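Local coordinates for penaeus monodon metallodensovirus major capsid protein (Penaeus monodon metallodensovirus, PDB 6WH7) that forms the protein shell of a shrimp-infecting densovirus, sixty copies assembling into the icosahedral capsid, at residues R73-T76 with M80-I83; A115-R120 with N317-N322; G227-S232 with E298-L303; L273-I278 with F285-Q290. All coordinates share one frame; numbering follows the deposited sequence.

The four contacts form two clusters at the two ends of an elongated jelly roll, on opposite sides of the chain's centre; centres of contacts in different clusters are about 34 to 49 Å apart. Contacts 1 and 4 lie with their centres about 8 Å apart, where the BIDG sheet (59-75 and 287-302 among its strands) meets the CHEF sheet (79-83 and 270-274); Ile81 N and Leu273 O, 2.6 Å apart, probably form a hydrogen bond between them. Contacts 2 and 3 have centres about 10 Å apart and are joined by the salt bridge from Arg120 NH2 to Glu300 OE1, 2.5 Å long. Strand 287-302 serves both clusters: it starts in contact 4 and ends in contact 3.

Contact 1. Residues R73-T76 with M80-I83; sequences RGLT and MIVI
Met80 meets Leu75 through its backbone: Leu75 CD1 lies 3.8 Å from Met80 C and 3.9 Å from Met80 N, so one methyl of the leucine rests on the main chain of the strand. The CB of Met80 points away from 73-76, and its side chain packs instead on Tyr272 and Thr192. At Ile81, whose backbone pairs with Leu273, the contact passes to side chains. Ile81 CG1 is 3.7 Å from Leu75 CD2 and 4.0 Å from Leu75 CD1, and Ile81 CD1 also lies 4.0 Å from Leu75 CD1. The leucine reaches this far because its CG stands anti to the backbone N (chi1 -170°), which carries both methyls across to the strand. This is the connection between strands B and C of the viral jelly roll: 59-75 belongs to the BIDG sheet and 79-83 to the CHEF sheet, and the chain turns between them at Gly74, whose phi of 69° is positive. No hydrogen bond links the two segments. The turn has one of its own, from Thr76 N to Glu79 OE2. Around the apolar patch, Val189 touches both Leu75 and Ile81, and Phe275 packs on Leu75. Further along, the backbone of Ile83 pairs with His271.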
loop_
_atom_site.group_PDB
_atom_site.type_symbol
_atom_site.label_atom_id
_atom_site.label_comp_id
_atom_site.label_asym_id
_atom_site.label_seq_id
_atom_site.Cartn_x
_atom_site.Cartn_y
_atom_site.Cartn_z
ATOM N N ARG A 73 80.294 56.972 -38.397
ATOM C CA ARG A 73 81.699 56.648 -38.558
ATOM C C ARG A 73 82.570 57.639 -37.812
ATOM O O ARG A 73 82.210 58.806 -37.637
ATOM C CB ARG A 73 82.108 56.628 -40.024
ATOM C CG ARG A 73 81.544 55.478 -40.794
ATOM C CD ARG A 73 82.119 55.490 -42.169
ATOM N NE ARG A 73 83.571 55.439 -42.087
ATOM C CZ ARG A 73 84.268 54.329 -41.885
ATOM N NH1 ARG A 73 83.647 53.171 -41.740
ATOM N NH2 ARG A 73 85.586 54.382 -41.819
ATOM N N GLY A 74 83.733 57.158 -37.383
ATOM C CA GLY A 74 84.697 58.006 -36.717
ATOM C C GLY A 74 84.283 58.479 -35.349
ATOM O O GLY A 74 84.781 59.505 -34.884
ATOM N N LEU A 75 83.395 57.756 -34.683
ATOM C CA LEU A 75 82.881 58.165 -33.383
ATOM C C LEU A 75 83.739 57.498 -32.316
ATOM O O LEU A 75 83.732 56.271 -32.188
ATOM C CB LEU A 75 81.416 57.767 -33.242
ATOM C CG LEU A 75 80.625 58.307 -32.058
ATOM C CD1 LEU A 75 80.368 59.769 -32.280
ATOM C CD2 LEU A 75 79.331 57.555 -31.854
ATOM N N THR A 76 84.492 58.292 -31.568
ATOM C CA THR A 76 85.291 57.770 -30.473
ATOM C C THR A 76 84.383 57.466 -29.291
ATOM O O THR A 76 83.220 57.864 -29.269
ATOM C CB THR A 76 86.389 58.767 -30.106
ATOM O OG1 THR A 76 85.810 59.985 -29.639
ATOM C CG2 THR A 76 87.246 59.065 -31.310
ATOM N N MET A 80 79.527 61.229 -28.752
ATOM C CA MET A 80 78.274 60.520 -28.962
ATOM C C MET A 80 77.522 61.157 -30.121
ATOM O O MET A 80 77.718 62.327 -30.441
ATOM C CB MET A 80 77.398 60.559 -27.712
ATOM C CG MET A 80 76.758 61.903 -27.503
ATOM S SD MET A 80 76.139 62.192 -25.858
ATOM C CE MET A 80 77.593 62.908 -25.139
ATOM N N ILE A 81 76.658 60.372 -30.749
ATOM C CA ILE A 81 75.737 60.880 -31.758
ATOM C C ILE A 81 74.492 61.390 -31.060
ATOM O O ILE A 81 73.907 60.696 -30.228
ATOM C CB ILE A 81 75.377 59.797 -32.785
ATOM C CG1 ILE A 81 76.595 59.397 -33.596
ATOM C CG2 ILE A 81 74.298 60.292 -33.713
ATOM C CD1 ILE A 81 77.120 60.508 -34.422
ATOM N N VAL A 82 74.084 62.601 -31.401
ATOM C CA VAL A 82 72.914 63.233 -30.815
ATOM C C VAL A 82 71.749 63.004 -31.759
ATOM O O VAL A 82 71.778 63.459 -32.906
ATOM C CB VAL A 82 73.156 64.729 -30.582
ATOM C CG1 VAL A 82 71.939 65.374 -29.982
ATOM C CG2 VAL A 82 74.365 64.920 -29.706
ATOM N N ILE A 83 70.734 62.288 -31.297
ATOM C CA ILE A 83 69.582 62.017 -32.147
ATOM C C ILE A 83 68.678 63.237 -32.067
ATOM O O ILE A 83 68.055 63.468 -31.023
ATOM C CB ILE A 83 68.835 60.750 -31.710
ATOM C CG1 ILE A 83 69.809 59.597 -31.494
ATOM C CG2 ILE A 83 67.811 60.363 -32.741
ATOM C CD1 ILE A 83 70.635 59.291 -32.661
#

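Contact 2. Residues A115-R120 with N317-N322; sequences ACKAHR and NLNPAN
Lys117 reaches Asn319 with its ammonium group: NZ lies 3.0 Å from OD1 of Asn319, a hydrogen bond that the geometry makes weak. Lys117 also belongs to a classic beta bulge, in which it and Ala118 both face Arg302 at the start of strand 118-135, strand D of the jelly roll. Within the first shell, Pro320 adds a loose apolar neighbour, its CD 4.4 Å from Lys117 NZ. The lysine spans a wide gap, for the nearest CA atoms, those of Lys117 and Asn319, are 10.3 Å apart. Its chain runs extended from CB to CE and bends only at the last torsion (chi4 61°), which sets the direction of NZ. Asn319 is the first residue to leave helical geometry after helix 312-318, and its CG is anti to the backbone N (chi1 -169°), which brings the amide oxygen over to the lysine. The stronger partners of NZ are acidic: Asp323 OD2 and Glu305 OE2 both form salt bridges with it, so the ammonium group is held mainly by carboxylates and would be expected to stay charged. Trp304 and Trp326 pack along the lysine chain, as does Arg352 of a neighbouring subunit. The asparagine atom that NZ approaches is OD1, with Asn319 CG 4.1 Å from Lys117 NZ.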
loop_
_atom_site.group_PDB
_atom_site.type_symbol
_atom_site.label_atom_id
_atom_site.label_comp_id
_atom_site.label_asym_id
_atom_site.label_seq_id
_atom_site.Cartn_x
_atom_site.Cartn_y
_atom_site.Cartn_z
ATOM N N ALA A 115 47.751 74.094 -45.849
ATOM C CA ALA A 115 46.509 74.510 -46.479
ATOM C C ALA A 115 45.295 74.228 -45.610
ATOM O O ALA A 115 44.195 74.678 -45.940
ATOM C CB ALA A 115 46.343 73.812 -47.829
ATOM N N CYS A 116 45.467 73.477 -44.533
ATOM C CA CYS A 116 44.429 73.274 -43.543
ATOM C C CYS A 116 44.275 74.525 -42.693
ATOM O O CYS A 116 45.127 75.412 -42.691
ATOM C CB CYS A 116 44.772 72.093 -42.650
ATOM S SG CYS A 116 45.057 70.585 -43.540
ATOM N N LYS A 117 43.158 74.607 -41.977
ATOM C CA LYS A 117 43.039 75.689 -41.013
ATOM C C LYS A 117 44.000 75.487 -39.853
ATOM O O LYS A 117 44.673 76.429 -39.421
ATOM C CB LYS A 117 41.614 75.808 -40.494
ATOM C CG LYS A 117 41.474 77.032 -39.638
ATOM C CD LYS A 117 40.103 77.242 -39.109
ATOM C CE LYS A 117 40.138 78.403 -38.160
ATOM N NZ LYS A 117 40.564 79.640 -38.860
ATOM N N ALA A 118 44.087 74.262 -39.351
ATOM C CA ALA A 118 44.905 73.937 -38.200
ATOM C C ALA A 118 45.515 72.564 -38.391
ATOM O O ALA A 118 44.962 71.716 -39.092
ATOM C CB ALA A 118 44.087 73.947 -36.919
ATOM N N HIS A 119 46.661 72.352 -37.756
ATOM C CA HIS A 119 47.307 71.053 -37.754
ATOM C C HIS A 119 48.017 70.878 -36.429
ATOM O O HIS A 119 48.379 71.851 -35.769
ATOM C CB HIS A 119 48.295 70.898 -38.912
ATOM C CG HIS A 119 49.418 71.878 -38.877
ATOM N ND1 HIS A 119 50.533 71.704 -38.095
ATOM C CD2 HIS A 119 49.585 73.059 -39.511
ATOM C CE1 HIS A 119 51.347 72.728 -38.260
ATOM N NE2 HIS A 119 50.795 73.565 -39.115
ATOM N N ARG A 120 48.191 69.626 -36.033
ATOM C CA ARG A 120 48.762 69.373 -34.748
ATOM C C ARG A 120 49.632 68.127 -34.808
ATOM O O ARG A 120 49.238 67.142 -35.441
ATOM C CB ARG A 120 47.621 69.229 -33.742
ATOM C CG ARG A 120 48.023 68.963 -32.361
ATOM C CD ARG A 120 46.851 69.117 -31.447
ATOM N NE ARG A 120 45.748 68.221 -31.724
ATOM C CZ ARG A 120 44.554 68.362 -31.172
ATOM N NH1 ARG A 120 44.342 69.351 -30.327
ATOM N NH2 ARG A 120 43.582 67.513 -31.455
ATOM N N ASN A 317 38.102 88.565 -43.859
ATOM C CA ASN A 317 37.356 89.442 -42.970
ATOM C C ASN A 317 36.669 88.662 -41.858
ATOM O O ASN A 317 36.662 89.093 -40.702
ATOM C CB ASN A 317 36.329 90.219 -43.783
ATOM C CG ASN A 317 36.971 91.117 -44.814
ATOM O OD1 ASN A 317 38.113 91.541 -44.656
ATOM N ND2 ASN A 317 36.250 91.390 -45.891
ATOM N N LEU A 318 36.088 87.514 -42.193
ATOM C CA LEU A 318 35.247 86.749 -41.287
ATOM C C LEU A 318 35.992 85.644 -40.558
ATOM O O LEU A 318 35.356 84.849 -39.863
ATOM C CB LEU A 318 34.066 86.158 -42.046
ATOM C CG LEU A 318 32.810 87.014 -42.154
ATOM C CD1 LEU A 318 33.075 88.322 -42.849
ATOM C CD2 LEU A 318 31.811 86.230 -42.938
ATOM N N ASN A 319 37.304 85.549 -40.726
ATOM C CA ASN A 319 38.083 84.628 -39.918
ATOM C C ASN A 319 37.804 84.890 -38.441
ATOM O O ASN A 319 37.826 86.050 -38.011
ATOM C CB ASN A 319 39.576 84.791 -40.194
ATOM C CG ASN A 319 40.400 83.687 -39.576
ATOM O OD1 ASN A 319 39.966 82.543 -39.504
ATOM N ND2 ASN A 319 41.586 84.031 -39.101
ATOM N N PRO A 320 37.520 83.861 -37.648
ATOM C CA PRO A 320 37.248 84.086 -36.230
ATOM C C PRO A 320 38.456 84.669 -35.525
ATOM O O PRO A 320 39.592 84.270 -35.770
ATOM C CB PRO A 320 36.927 82.685 -35.712
ATOM C CG PRO A 320 36.487 81.949 -36.878
ATOM C CD PRO A 320 37.273 82.465 -38.026
ATOM N N ALA A 321 38.202 85.634 -34.650
ATOM C CA ALA A 321 39.273 86.143 -33.814
ATOM C C ALA A 321 39.606 85.197 -32.677
ATOM O O ALA A 321 40.713 85.270 -32.136
ATOM C CB ALA A 321 38.910 87.512 -33.255
ATOM N N ASN A 322 38.698 84.298 -32.322
ATOM C CA ASN A 322 38.957 83.350 -31.252
ATOM C C ASN A 322 39.726 82.139 -31.730
ATOM O O ASN A 322 39.874 81.180 -30.970
ATOM C CB ASN A 322 37.657 82.927 -30.568
ATOM C CG ASN A 322 36.731 82.172 -31.476
ATOM O OD1 ASN A 322 36.931 82.119 -32.678
ATOM N ND2 ASN A 322 35.683 81.605 -30.903
#

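Contact 3. Residues G227-S232 with E298-L303; sequences GFWFGS and EFEFRL
The end of strand 287-302, a member of the BIDG sheet of the jelly roll, meets the indole of Trp229 with residues Glu300, Phe301 and Arg302. Arg302 covers one face of the indole: its CB sits 4.2 Å from the centroid of the six-membered ring and 21° off the ring normal, a CH-pi contact. The aliphatic chain then bends at chi3 (-81°), which swings the guanidinium back over the indole, with the two planes 31° apart. Trp229 CZ2 lies 3.7 Å above the guanidinium plane, over its centre, and Trp229 NE1 is 3.6 Å from Arg302 NH1. Arg120, from strand D, makes a cation-pi contact with the opposite face, so the tryptophan of the short strand 229-230 is sandwiched between arginines of two neighbouring strands of the BIDG sheet. At the ring edge, near its plane, Trp229 CZ3 comes within 3.7 Å of Phe301 CA; Trp326 meets the indole edge-to-face. Glu300 adds CB, 3.9 Å from Trp229 CH2, while its carboxylate is engaged by Arg120 in a salt bridge. The polar end of Arg302 is likewise taken: NH1 donates to Arg352 O of a neighbouring subunit, and NH2 makes a weak hydrogen bond to Met57 O.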
loop_
_atom_site.group_PDB
_atom_site.type_symbol
_atom_site.label_atom_id
_atom_site.label_comp_id
_atom_site.label_asym_id
_atom_site.label_seq_id
_atom_site.Cartn_x
_atom_site.Cartn_y
_atom_site.Cartn_z
ATOM N N GLY A 227 46.348 70.821 -26.006
ATOM C CA GLY A 227 45.003 71.335 -26.019
ATOM C C GLY A 227 44.734 72.317 -27.122
ATOM O O GLY A 227 43.651 72.901 -27.186
ATOM N N PHE A 228 45.703 72.519 -28.004
ATOM C CA PHE A 228 45.648 73.564 -29.003
ATOM C C PHE A 228 46.206 73.018 -30.304
ATOM O O PHE A 228 46.741 71.913 -30.358
ATOM C CB PHE A 228 46.423 74.800 -28.556
ATOM C CG PHE A 228 47.879 74.556 -28.369
ATOM C CD1 PHE A 228 48.771 74.826 -29.376
ATOM C CD2 PHE A 228 48.351 74.022 -27.199
ATOM C CE1 PHE A 228 50.094 74.604 -29.202
ATOM C CE2 PHE A 228 49.678 73.789 -27.030
ATOM C CZ PHE A 228 50.550 74.081 -28.034
ATOM N N TRP A 229 46.068 73.806 -31.353
ATOM C CA TRP A 229 46.486 73.452 -32.695
ATOM C C TRP A 229 47.541 74.442 -33.162
ATOM O O TRP A 229 47.890 75.383 -32.456
ATOM C CB TRP A 229 45.275 73.458 -33.619
ATOM C CG TRP A 229 44.290 72.419 -33.269
ATOM C CD1 TRP A 229 43.403 72.461 -32.248
ATOM C CD2 TRP A 229 44.007 71.229 -33.995
ATOM N NE1 TRP A 229 42.627 71.340 -32.249
ATOM C CE2 TRP A 229 42.971 70.571 -33.323
ATOM C CE3 TRP A 229 44.543 70.644 -35.138
ATOM C CZ2 TRP A 229 42.462 69.362 -33.753
ATOM C CZ3 TRP A 229 44.038 69.450 -35.559
ATOM C CH2 TRP A 229 43.009 68.819 -34.874
ATOM N N PHE A 230 48.048 74.228 -34.366
ATOM C CA PHE A 230 49.007 75.130 -34.979
ATOM C C PHE A 230 48.487 75.567 -36.336
ATOM O O PHE A 230 47.888 74.776 -37.063
ATOM C CB PHE A 230 50.373 74.479 -35.134
ATOM C CG PHE A 230 51.022 74.134 -33.839
ATOM C CD1 PHE A 230 51.665 75.097 -33.101
ATOM C CD2 PHE A 230 51.001 72.845 -33.365
ATOM C CE1 PHE A 230 52.257 74.785 -31.918
ATOM C CE2 PHE A 230 51.599 72.533 -32.180
ATOM C CZ PHE A 230 52.230 73.502 -31.460
ATOM N N GLY A 231 48.695 76.835 -36.658
ATOM C CA GLY A 231 48.242 77.355 -37.927
ATOM C C GLY A 231 49.338 77.664 -38.920
ATOM O O GLY A 231 49.051 78.068 -40.048
ATOM N N SER A 232 50.592 77.483 -38.527
ATOM C CA SER A 232 51.720 77.878 -39.354
ATOM C C SER A 232 52.697 76.717 -39.460
ATOM O O SER A 232 52.473 75.637 -38.912
ATOM C CB SER A 232 52.406 79.122 -38.785
ATOM O OG SER A 232 53.517 79.491 -39.578
ATOM N N GLU A 298 52.775 61.689 -36.725
ATOM C CA GLU A 298 51.354 61.534 -36.994
ATOM C C GLU A 298 50.671 62.868 -36.755
ATOM O O GLU A 298 50.544 63.296 -35.614
ATOM C CB GLU A 298 50.749 60.464 -36.096
ATOM C CG GLU A 298 51.286 59.082 -36.316
ATOM C CD GLU A 298 50.671 58.082 -35.369
ATOM O OE1 GLU A 298 49.947 58.510 -34.448
ATOM O OE2 GLU A 298 50.912 56.868 -35.535
ATOM N N PHE A 299 50.192 63.505 -37.808
ATOM C CA PHE A 299 49.524 64.787 -37.658
ATOM C C PHE A 299 48.017 64.639 -37.567
ATOM O O PHE A 299 47.422 63.770 -38.202
ATOM C CB PHE A 299 49.859 65.714 -38.817
ATOM C CG PHE A 299 51.247 66.236 -38.788
ATOM C CD1 PHE A 299 51.546 67.378 -38.084
ATOM C CD2 PHE A 299 52.250 65.598 -39.475
ATOM C CE1 PHE A 299 52.812 67.871 -38.066
ATOM C CE2 PHE A 299 53.515 66.091 -39.458
ATOM C CZ PHE A 299 53.798 67.229 -38.753
ATOM N N GLU A 300 47.408 65.486 -36.755
ATOM C CA GLU A 300 45.989 65.769 -36.842
ATOM C C GLU A 300 45.810 67.114 -37.515
ATOM O O GLU A 300 46.520 68.069 -37.205
ATOM C CB GLU A 300 45.330 65.799 -35.468
ATOM C CG GLU A 300 45.231 64.467 -34.799
ATOM C CD GLU A 300 44.651 64.573 -33.414
ATOM O OE1 GLU A 300 44.506 65.704 -32.915
ATOM O OE2 GLU A 300 44.335 63.522 -32.823
ATOM N N PHE A 301 44.873 67.191 -38.444
ATOM C CA PHE A 301 44.550 68.469 -39.039
ATOM C C PHE A 301 43.047 68.664 -39.040
ATOM O O PHE A 301 42.267 67.751 -38.776
ATOM C CB PHE A 301 45.131 68.615 -40.447
ATOM C CG PHE A 301 44.656 67.591 -41.424
ATOM C CD1 PHE A 301 43.577 67.844 -42.238
ATOM C CD2 PHE A 301 45.303 66.378 -41.539
ATOM C CE1 PHE A 301 43.159 66.914 -43.146
ATOM C CE2 PHE A 301 44.880 65.444 -42.441
ATOM C CZ PHE A 301 43.815 65.710 -43.248
ATOM N N ARG A 302 42.662 69.897 -39.318
ATOM C CA ARG A 302 41.293 70.341 -39.163
ATOM C C ARG A 302 41.008 71.355 -40.254
ATOM O O ARG A 302 41.896 72.100 -40.669
ATOM C CB ARG A 302 41.094 70.894 -37.751
ATOM C CG ARG A 302 39.806 71.573 -37.514
ATOM C CD ARG A 302 39.663 71.987 -36.075
ATOM N NE ARG A 302 39.226 70.900 -35.215
ATOM C CZ ARG A 302 39.061 71.017 -33.906
ATOM N NH1 ARG A 302 39.333 72.159 -33.307
ATOM N NH2 ARG A 302 38.631 69.994 -33.196
ATOM N N LEU A 303 39.772 71.358 -40.738
ATOM C CA LEU A 303 39.424 72.081 -41.948
ATOM C C LEU A 303 38.824 73.441 -41.638
ATOM O O LEU A 303 38.647 73.837 -40.487
ATOM C CB LEU A 303 38.453 71.274 -42.800
ATOM C CG LEU A 303 39.023 69.941 -43.242
ATOM C CD1 LEU A 303 38.101 69.244 -44.180
ATOM C CD2 LEU A 303 40.309 70.172 -43.865
#

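Contact 4. Residues L273-I278 with F285-Q290; sequences LSFPPI and FKLNAQ
Phe275 lays one ring face against the backbone and CB of Leu287. Leu287 CB stands 4.0 Å from the ring centroid and 24° off the normal, a CH-pi contact, and Leu287 O lies over the same face, 3.4 Å from Phe275 CE2 and set toward the rim. Close to the ring plane, the methyl of Ala289 abuts the edge, Ala289 CB being 3.5 Å from Phe275 CZ. The ring thus bridges two residues whose CB atoms both point toward segment 273-278. The complementary bump comes from segment 285-290: Leu287, its CG anti to its carbonyl carbon, sends CD1 into a hollow walled by Phe275, Pro276 and Ile278. Leu287 CD1 is 3.9 Å from Phe275 CB, 4.2 Å from Pro276 CD and 3.9 Å from Ile278 CD1. Next along, the CG2 branch of Ile278 comes obliquely against Phe285, near its CD2 and CE2.

The touching parts, 275-278 and 285-289, run nearly antiparallel, 156° apart, in the passage from strand H (270-274) to strand 287-302, where the chain leaves the CHEF sheet for the BIDG sheet. A neighbouring subunit covers this contact further, its Phe151 ring meeting that of Phe285 and its Gln290 packing on Pro276 and Ile278. One hydrogen bond joins the segments, from Phe285 N to Ile278 O (2.7 Å), with an N-H...O angle of 168°. Most of the rest is apolar side chain, with the Leu287 carbonyl over the Phe275 ring, so the fit of buried side chains probably carries most of the association.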
loop_
_atom_site.group_PDB
_atom_site.type_symbol
_atom_site.label_atom_id
_atom_site.label_comp_id
_atom_site.label_asym_id
_atom_site.label_seq_id
_atom_site.Cartn_x
_atom_site.Cartn_y
_atom_site.Cartn_z
ATOM N N LEU A 273 73.602 58.013 -29.486
ATOM C CA LEU A 273 74.262 56.813 -29.962
ATOM C C LEU A 273 75.735 56.892 -29.615
ATOM O O LEU A 273 76.350 57.954 -29.710
ATOM C CB LEU A 273 74.072 56.629 -31.463
ATOM C CG LEU A 273 72.625 56.345 -31.831
ATOM C CD1 LEU A 273 72.453 56.263 -33.318
ATOM C CD2 LEU A 273 72.167 55.075 -31.175
ATOM N N SER A 274 76.294 55.763 -29.205
ATOM C CA SER A 274 77.653 55.738 -28.701
ATOM C C SER A 274 78.203 54.340 -28.899
ATOM O O SER A 274 77.454 53.380 -29.080
ATOM C CB SER A 274 77.697 56.146 -27.228
ATOM O OG SER A 274 79.015 56.138 -26.732
ATOM N N PHE A 275 79.521 54.238 -28.874
ATOM C CA PHE A 275 80.123 52.925 -28.944
ATOM C C PHE A 275 80.906 52.648 -27.675
ATOM O O PHE A 275 81.410 53.575 -27.038
ATOM C CB PHE A 275 81.050 52.791 -30.155
ATOM C CG PHE A 275 80.344 52.892 -31.459
ATOM C CD1 PHE A 275 79.666 51.814 -31.975
ATOM C CD2 PHE A 275 80.365 54.064 -32.175
ATOM C CE1 PHE A 275 79.017 51.908 -33.168
ATOM C CE2 PHE A 275 79.716 54.156 -33.373
ATOM C CZ PHE A 275 79.043 53.079 -33.867
ATOM N N PRO A 276 81.013 51.388 -27.273
ATOM C CA PRO A 276 81.783 51.058 -26.090
ATOM C C PRO A 276 83.259 51.305 -26.323
ATOM O O PRO A 276 83.768 51.067 -27.425
ATOM C CB PRO A 276 81.492 49.567 -25.892
ATOM C CG PRO A 276 81.181 49.088 -27.238
ATOM C CD PRO A 276 80.423 50.191 -27.883
ATOM N N PRO A 277 83.973 51.816 -25.324
ATOM C CA PRO A 277 85.424 51.941 -25.458
ATOM C C PRO A 277 86.075 50.570 -25.468
ATOM O O PRO A 277 85.865 49.759 -24.564
ATOM C CB PRO A 277 85.821 52.744 -24.218
ATOM C CG PRO A 277 84.765 52.451 -23.245
ATOM C CD PRO A 277 83.504 52.286 -24.017
ATOM N N ILE A 278 86.895 50.322 -26.484
ATOM C CA ILE A 278 87.624 49.066 -26.597
ATOM C C ILE A 278 89.037 49.415 -27.028
ATOM O O ILE A 278 89.226 50.008 -28.094
ATOM C CB ILE A 278 86.987 48.099 -27.607
ATOM C CG1 ILE A 278 85.490 47.962 -27.364
ATOM C CG2 ILE A 278 87.567 46.735 -27.418
ATOM C CD1 ILE A 278 84.774 47.187 -28.421
ATOM N N PHE A 285 89.499 50.960 -30.557
ATOM C CA PHE A 285 88.847 50.495 -31.772
ATOM C C PHE A 285 88.034 51.617 -32.379
ATOM O O PHE A 285 87.326 52.345 -31.679
ATOM C CB PHE A 285 87.929 49.307 -31.502
ATOM C CG PHE A 285 88.644 48.018 -31.321
ATOM C CD1 PHE A 285 89.910 47.848 -31.807
ATOM C CD2 PHE A 285 88.043 46.968 -30.686
ATOM C CE1 PHE A 285 90.571 46.656 -31.644
ATOM C CE2 PHE A 285 88.701 45.768 -30.518
ATOM C CZ PHE A 285 89.964 45.614 -30.998
ATOM N N LYS A 286 88.128 51.755 -33.691
ATOM C CA LYS A 286 87.246 52.650 -34.415
ATOM C C LYS A 286 86.067 51.812 -34.877
ATOM O O LYS A 286 86.201 50.981 -35.776
ATOM C CB LYS A 286 87.983 53.307 -35.575
ATOM C CG LYS A 286 89.087 54.233 -35.116
ATOM C CD LYS A 286 89.744 54.940 -36.279
ATOM C CE LYS A 286 90.719 55.996 -35.790
ATOM N NZ LYS A 286 91.965 55.403 -35.235
ATOM N N LEU A 287 84.917 52.023 -34.254
ATOM C CA LEU A 287 83.725 51.240 -34.517
ATOM C C LEU A 287 82.764 52.068 -35.344
ATOM O O LEU A 287 82.562 53.255 -35.078
ATOM C CB LEU A 287 83.047 50.804 -33.224
ATOM C CG LEU A 287 83.848 49.865 -32.335
ATOM C CD1 LEU A 287 83.108 49.613 -31.037
ATOM C CD2 LEU A 287 84.119 48.572 -33.062
ATOM N N ASN A 288 82.179 51.440 -36.348
ATOM C CA ASN A 288 81.280 52.124 -37.250
ATOM C C ASN A 288 79.969 51.366 -37.256
ATOM O O ASN A 288 79.915 50.186 -36.918
ATOM C CB ASN A 288 81.870 52.203 -38.648
ATOM C CG ASN A 288 83.248 52.796 -38.647
ATOM O OD1 ASN A 288 83.429 53.991 -38.451
ATOM N ND2 ASN A 288 84.242 51.951 -38.866
ATOM N N ALA A 289 78.903 52.056 -37.619
ATOM C CA ALA A 289 77.595 51.437 -37.590
ATOM C C ALA A 289 76.770 51.915 -38.766
ATOM O O ALA A 289 76.777 53.099 -39.099
ATOM C CB ALA A 289 76.863 51.744 -36.285
ATOM N N GLN A 290 76.088 50.979 -39.406
ATOM C CA GLN A 290 74.981 51.293 -40.285
ATOM C C GLN A 290 73.700 50.757 -39.670
ATOM O O GLN A 290 73.687 49.683 -39.070
ATOM C CB GLN A 290 75.111 50.666 -41.667
ATOM C CG GLN A 290 74.068 51.241 -42.590
ATOM C CD GLN A 290 73.735 50.366 -43.740
ATOM O OE1 GLN A 290 74.194 49.238 -43.821
ATOM N NE2 GLN A 290 72.927 50.869 -44.640
#